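Local coordinates for tryptophan halogenase (Shewanella frigidimarina, PDB 2PYX), which probably acts as an FAD-dependent monooxygenase of the tryptophan halogenase family, at residues I10-G15 with L43-I48; L224-T229 with N346-G351. All coordinates share one frame; numbering follows the deposited sequence. Where two conformers were deposited one is given.

Contact 1 (I10-G15 with L43-I48); sequences IIIVGG and LNITLI
Five backbone hydrogen bonds tie Ile10, Ile12 and Gly14 to Asn44, Thr46 and Ile48, the two chains running parallel with their axes 18° apart. Thr46 bonds twice to the same neighbour: its N donates to Ile10 O (3.0 Å), and its O accepts from Ile12 N (2.8 Å). Past the end of the strand proper, Gly14 N still reaches Ile48 O at 2.8 Å. Close CA-H...O contacts from Ile45, Ile11 and Leu47 fill in between these bonds.

This parallel pair is joined by a beta-alpha-beta crossover in which helix 16-31 lies between the strands in sequence, consistent with a Rossmann-type fold that probably binds FAD. Gly14 is the first glycine of what is probably a GxGxxG motif (Gly14, Gly16, Gly19), and Gly15 belongs to the predicted FAD site. At Gly14's backbone angles a side chain would run into the carbonyl O of Val13.

Apolar contacts differ on the two faces. On the face of Ile10, Ile12, Ile45 and Leu47, which helix 16-31 covers, the extended end of Ile12 (chi2 165°) carries CD1 to Ile45 CG2, 3.8 Å away, while its CG2 branch, anti to the backbone N, meets Leu47 CD1 at 3.9 Å. Ile11, Val13, Thr46 and Ile48 are on the other face, where Leu212 of strand 209-214 packs on Ile11, Val13 and Ile48. There Ile11 lies alongside Thr46 and bends its tip inward (chi2 -60°), bringing CD1 to Thr46 CB at 3.8 Å.

One polar atom is buried without a partner in the model: Gly14 O, pressed by Leu47 CG at 3.5 Å.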
loop_
_atom_site.group_PDB
_atom_site.type_symbol
_atom_site.label_atom_id
_atom_site.label_comp_id
_atom_site.label_asym_id
_atom_site.label_seq_id
_atom_site.Cartn_x
_atom_site.Cartn_y
_atom_site.Cartn_z
ATOM N N ILE A 10 -25.226 -2.988 -8.704
ATOM C CA ILE A 10 -24.134 -2.618 -7.808
ATOM C C ILE A 10 -23.948 -1.119 -7.867
ATOM O O ILE A 10 -23.730 -0.572 -8.951
ATOM C CB ILE A 10 -22.801 -3.244 -8.263
ATOM C CG1 ILE A 10 -22.962 -4.728 -8.586
ATOM C CG2 ILE A 10 -21.751 -3.037 -7.168
ATOM C CD1 ILE A 10 -23.453 -5.550 -7.459
ATOM N N ILE A 11 -24.043 -0.462 -6.704
ATOM C CA ILE A 11 -23.920 0.958 -6.563
ATOM C C ILE A 11 -22.694 1.300 -5.736
ATOM O O ILE A 11 -22.591 0.880 -4.555
ATOM C CB ILE A 11 -25.178 1.596 -5.908
ATOM C CG1 ILE A 11 -26.473 1.130 -6.595
ATOM C CG2 ILE A 11 -25.045 3.093 -5.880
ATOM C CD1 ILE A 11 -26.535 1.470 -8.013
ATOM N N ILE A 12 -21.764 2.035 -6.334
ATOM C CA ILE A 12 -20.545 2.519 -5.686
ATOM C C ILE A 12 -20.729 3.975 -5.328
ATOM O O ILE A 12 -21.023 4.800 -6.195
ATOM C CB ILE A 12 -19.330 2.352 -6.617
ATOM C CG1 ILE A 12 -19.178 0.882 -7.049
ATOM C CG2 ILE A 12 -18.107 2.928 -5.961
ATOM C CD1 ILE A 12 -18.255 0.718 -8.224
ATOM N N VAL A 13 -20.561 4.295 -4.051
ATOM C CA VAL A 13 -20.812 5.631 -3.563
ATOM C C VAL A 13 -19.460 6.253 -3.272
ATOM O O VAL A 13 -18.793 5.895 -2.270
ATOM C CB VAL A 13 -21.720 5.625 -2.319
ATOM C CG1 VAL A 13 -22.058 7.053 -1.916
ATOM C CG2 VAL A 13 -23.009 4.864 -2.620
ATOM N N GLY A 14 -19.046 7.161 -4.157
ATOM C CA GLY A 14 -17.739 7.742 -4.102
ATOM C C GLY A 14 -16.858 7.318 -5.258
ATOM O O GLY A 14 -16.917 6.179 -5.714
ATOM N N GLY A 15 -16.065 8.265 -5.753
ATOM C CA GLY A 15 -15.119 8.004 -6.789
ATOM C C GLY A 15 -13.713 7.802 -6.230
ATOM O O GLY A 15 -13.471 6.995 -5.313
ATOM N N LEU A 43 -23.406 -7.584 -14.619
ATOM C CA LEU A 43 -23.518 -6.581 -13.594
ATOM C C LEU A 43 -23.855 -5.228 -14.193
ATOM O O LEU A 43 -23.275 -4.825 -15.213
ATOM C CB LEU A 43 -22.203 -6.388 -12.818
ATOM C CG LEU A 43 -21.659 -7.630 -12.113
ATOM C CD1 LEU A 43 -20.417 -7.240 -11.342
ATOM C CD2 LEU A 43 -22.687 -8.262 -11.205
ATOM N N ASN A 44 -24.734 -4.528 -13.502
ATOM C CA ASN A 44 -25.070 -3.149 -13.821
ATOM C C ASN A 44 -24.458 -2.302 -12.724
ATOM O O ASN A 44 -24.959 -2.254 -11.596
ATOM C CB ASN A 44 -26.589 -2.945 -13.893
ATOM C CG ASN A 44 -26.972 -1.529 -14.328
ATOM O OD1 ASN A 44 -26.236 -0.877 -15.059
ATOM N ND2 ASN A 44 -28.127 -1.052 -13.856
ATOM N N ILE A 45 -23.333 -1.674 -13.051
ATOM C CA ILE A 45 -22.543 -0.940 -12.074
ATOM C C ILE A 45 -22.705 0.571 -12.283
ATOM O O ILE A 45 -22.493 1.069 -13.388
ATOM C CB ILE A 45 -21.060 -1.307 -12.212
ATOM C CG1 ILE A 45 -20.817 -2.812 -12.085
ATOM C CG2 ILE A 45 -20.227 -0.522 -11.182
ATOM C CD1 ILE A 45 -19.499 -3.203 -12.673
ATOM N N THR A 46 -23.122 1.270 -11.235
ATOM C CA THR A 46 -23.259 2.714 -11.227
ATOM C C THR A 46 -22.376 3.286 -10.121
ATOM O O THR A 46 -22.413 2.815 -8.978
ATOM C CB THR A 46 -24.729 3.118 -10.984
ATOM O OG1 THR A 46 -25.575 2.558 -12.006
ATOM C CG2 THR A 46 -24.894 4.655 -10.933
ATOM N N LEU A 47 -21.628 4.329 -10.448
ATOM C CA LEU A 47 -20.792 5.037 -9.523
ATOM C C LEU A 47 -21.331 6.445 -9.351
ATOM O O LEU A 47 -21.433 7.181 -10.345
ATOM C CB LEU A 47 -19.316 5.026 -9.954
ATOM C CG LEU A 47 -18.299 5.551 -8.910
ATOM C CD1 LEU A 47 -16.949 4.898 -9.109
ATOM C CD2 LEU A 47 -18.127 7.047 -9.005
ATOM N N ILE A 48 -21.673 6.810 -8.117
ATOM C CA ILE A 48 -22.184 8.152 -7.782
ATOM C C ILE A 48 -21.035 8.879 -7.106
ATOM O O ILE A 48 -20.577 8.485 -6.024
ATOM C CB ILE A 48 -23.400 8.107 -6.838
ATOM C CG1 ILE A 48 -24.534 7.286 -7.448
ATOM C CG2 ILE A 48 -23.850 9.562 -6.529
ATOM C CD1 ILE A 48 -25.663 6.950 -6.491
#

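Contact 2 (L224-T229 with N346-G351); sequences LFIDCT and NCIAIG
Asn346 meets Phe225 through both backbone and side chain. Its O accepts from Phe225 N at 2.9 Å in a nearly straight bond, and its ND2 comes up to the ring edge, 3.7 Å from Phe225 CD1, with amide and ring planes 73° apart. The side chains run side by side because the Asn346 CG sits between the backbone N and carbonyl carbon (chi1 63°). ND2 is held there by the carbonyls of Ile209 and Gln223, outside the pair. Phe225 O in turn accepts from Ile348 N (3.0 Å), and the Phe225 ring packs on Leu235 of helix 234-239.

Asp227 continues the parallel pairing, with N bonded to Ile348 O (2.8 Å) and O accepting from Ile350 N (2.9 Å), while its CB packs against Ala349 CB. Its CG lies anti to the backbone N (chi1 -172°), which turns the carboxylate onward to the loop. There OD1 takes Thr229 N at 2.9 Å, an Asx turn, and also Thr229 OG1 at 2.6 Å on the syn lone pair. OD2 accepts from the amides of Leu235 and Leu236 at the start of helix 234-239, a setting likely to favour the charged form. An alanine here would probably leave those helix amides and both Thr229 donors without their acceptor, leaving the chain after the strand freer to shift.

The pair extends the parallel sheet that includes strand 9-13, as in a Rossmann-type fold, and Cys228, just past the strand, lies against Ala18 of the predicted FAD site.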
loop_
_atom_site.group_PDB
_atom_site.type_symbol
_atom_site.label_atom_id
_atom_site.label_comp_id
_atom_site.label_asym_id
_atom_site.label_seq_id
_atom_site.Cartn_x
_atom_site.Cartn_y
_atom_site.Cartn_z
ATOM N N LEU A 224 -26.305 -4.125 -3.796
ATOM C CA LEU A 224 -25.056 -4.152 -3.077
ATOM C C LEU A 224 -24.497 -2.754 -3.209
ATOM O O LEU A 224 -24.445 -2.204 -4.319
ATOM C CB LEU A 224 -24.106 -5.158 -3.707
ATOM C CG LEU A 224 -22.823 -5.377 -2.929
ATOM C CD1 LEU A 224 -23.025 -6.026 -1.580
ATOM C CD2 LEU A 224 -21.899 -6.221 -3.785
ATOM N N PHE A 225 -24.120 -2.159 -2.081
ATOM C CA PHE A 225 -23.642 -0.795 -2.021
ATOM C C PHE A 225 -22.191 -0.767 -1.553
ATOM O O PHE A 225 -21.873 -1.394 -0.533
ATOM C CB PHE A 225 -24.532 0.006 -1.082
ATOM C CG PHE A 225 -25.894 0.196 -1.629
ATOM C CD1 PHE A 225 -26.855 -0.790 -1.507
ATOM C CD2 PHE A 225 -26.192 1.354 -2.369
ATOM C CE1 PHE A 225 -28.134 -0.623 -2.097
ATOM C CE2 PHE A 225 -27.478 1.493 -2.941
ATOM C CZ PHE A 225 -28.408 0.535 -2.805
ATOM N N ILE A 226 -21.330 -0.045 -2.272
ATOM C CA ILE A 226 -19.931 -0.001 -1.921
ATOM C C ILE A 226 -19.678 1.369 -1.358
ATOM O O ILE A 226 -19.896 2.381 -2.052
ATOM C CB ILE A 226 -19.019 -0.230 -3.131
ATOM C CG1 ILE A 226 -19.456 -1.398 -3.994
ATOM C CG2 ILE A 226 -17.575 -0.355 -2.659
ATOM C CD1 ILE A 226 -19.611 -2.671 -3.299
ATOM N N ASP A 227 -19.212 1.439 -0.113
ATOM C CA ASP A 227 -18.928 2.711 0.505
ATOM C C ASP A 227 -17.489 3.125 0.177
ATOM O O ASP A 227 -16.542 2.590 0.754
ATOM C CB ASP A 227 -19.125 2.632 2.019
ATOM C CG ASP A 227 -19.024 3.981 2.699
ATOM O OD1 ASP A 227 -18.545 4.926 2.072
ATOM O OD2 ASP A 227 -19.382 4.078 3.888
ATOM N N CYS A 228 -17.349 4.085 -0.739
ATOM C CA CYS A 228 -16.101 4.716 -1.089
ATOM C C CYS A 228 -16.110 6.221 -0.726
ATOM O O CYS A 228 -15.471 7.049 -1.383
ATOM C CB CYS A 228 -15.838 4.470 -2.579
ATOM S SG CYS A 228 -15.580 2.721 -2.940
ATOM N N THR A 229 -16.827 6.559 0.342
ATOM C CA THR A 229 -17.003 7.966 0.730
ATOM C C THR A 229 -15.833 8.554 1.552
ATOM O O THR A 229 -15.906 9.717 2.002
ATOM C CB THR A 229 -18.308 8.156 1.528
ATOM O OG1 THR A 229 -18.269 7.434 2.775
ATOM C CG2 THR A 229 -19.477 7.750 0.695
ATOM N N ASN A 346 -25.679 -5.384 3.268
ATOM C CA ASN A 346 -25.345 -5.383 1.827
ATOM C C ASN A 346 -24.466 -4.220 1.441
ATOM O O ASN A 346 -24.538 -3.701 0.323
ATOM C CB ASN A 346 -26.609 -5.400 0.954
ATOM C CG ASN A 346 -27.467 -4.196 1.138
ATOM O OD1 ASN A 346 -27.466 -3.517 2.185
ATOM N ND2 ASN A 346 -28.247 -3.879 0.077
ATOM N N CYS A 347 -23.598 -3.824 2.379
ATOM C CA CYS A 347 -22.705 -2.694 2.213
ATOM C C CYS A 347 -21.277 -3.121 2.535
ATOM O O CYS A 347 -21.008 -3.661 3.612
ATOM C CB CYS A 347 -23.099 -1.523 3.118
ATOM S SG CYS A 347 -21.980 -0.086 3.005
ATOM N N ILE A 348 -20.375 -2.863 1.595
ATOM C CA ILE A 348 -18.952 -3.099 1.837
ATOM C C ILE A 348 -18.174 -1.793 1.652
ATOM O O ILE A 348 -18.366 -1.051 0.697
ATOM C CB ILE A 348 -18.440 -4.286 0.981
ATOM C CG1 ILE A 348 -17.017 -4.702 1.384
ATOM C CG2 ILE A 348 -18.571 -4.009 -0.510
ATOM C CD1 ILE A 348 -16.498 -5.921 0.626
ATOM N N ALA A 349 -17.285 -1.509 2.606
ATOM C CA ALA A 349 -16.489 -0.299 2.587
ATOM C C ALA A 349 -15.128 -0.589 1.945
ATOM O O ALA A 349 -14.456 -1.576 2.286
ATOM C CB ALA A 349 -16.301 0.278 3.973
ATOM N N ILE A 350 -14.721 0.287 1.039
ATOM C CA ILE A 350 -13.450 0.146 0.340
ATOM C C ILE A 350 -12.726 1.503 0.374
ATOM O O ILE A 350 -13.334 2.557 0.089
ATOM C CB ILE A 350 -13.638 -0.383 -1.103
ATOM C CG1 ILE A 350 -14.381 -1.730 -1.060
ATOM C CG2 ILE A 350 -12.326 -0.473 -1.857
ATOM C CD1 ILE A 350 -14.545 -2.470 -2.373
ATOM N N GLY A 351 -11.453 1.467 0.736
ATOM C CA GLY A 351 -10.682 2.662 0.939
ATOM C C GLY A 351 -10.818 3.181 2.357
ATOM O O GLY A 351 -10.988 2.381 3.307
#

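Contacts 1 and 2 belong to one sheet, with strand 9-13 and strand 224-227 as neighbours, so the two join directly: Ile11 O and Val13 O probably bond to the N atoms of Ile226 and Cys228. Both are buried, although contact 1 has an exposed residue in Asn44 and contact 2 none. Their chemistry parts at the side chains. Contact 1 is almost wholly aliphatic off the backbone and ends in a glycine turn whose Gly15 belongs to the predicted FAD site; contact 2 adds buried polar groups, an amide and a carboxylate, that tie its segments to strand 209-214, to nearby loops and to helix 234-239. Helix 16-31 covers one face at contact 1, and helix 363-377 continues that cover over Ile226 and Ile348.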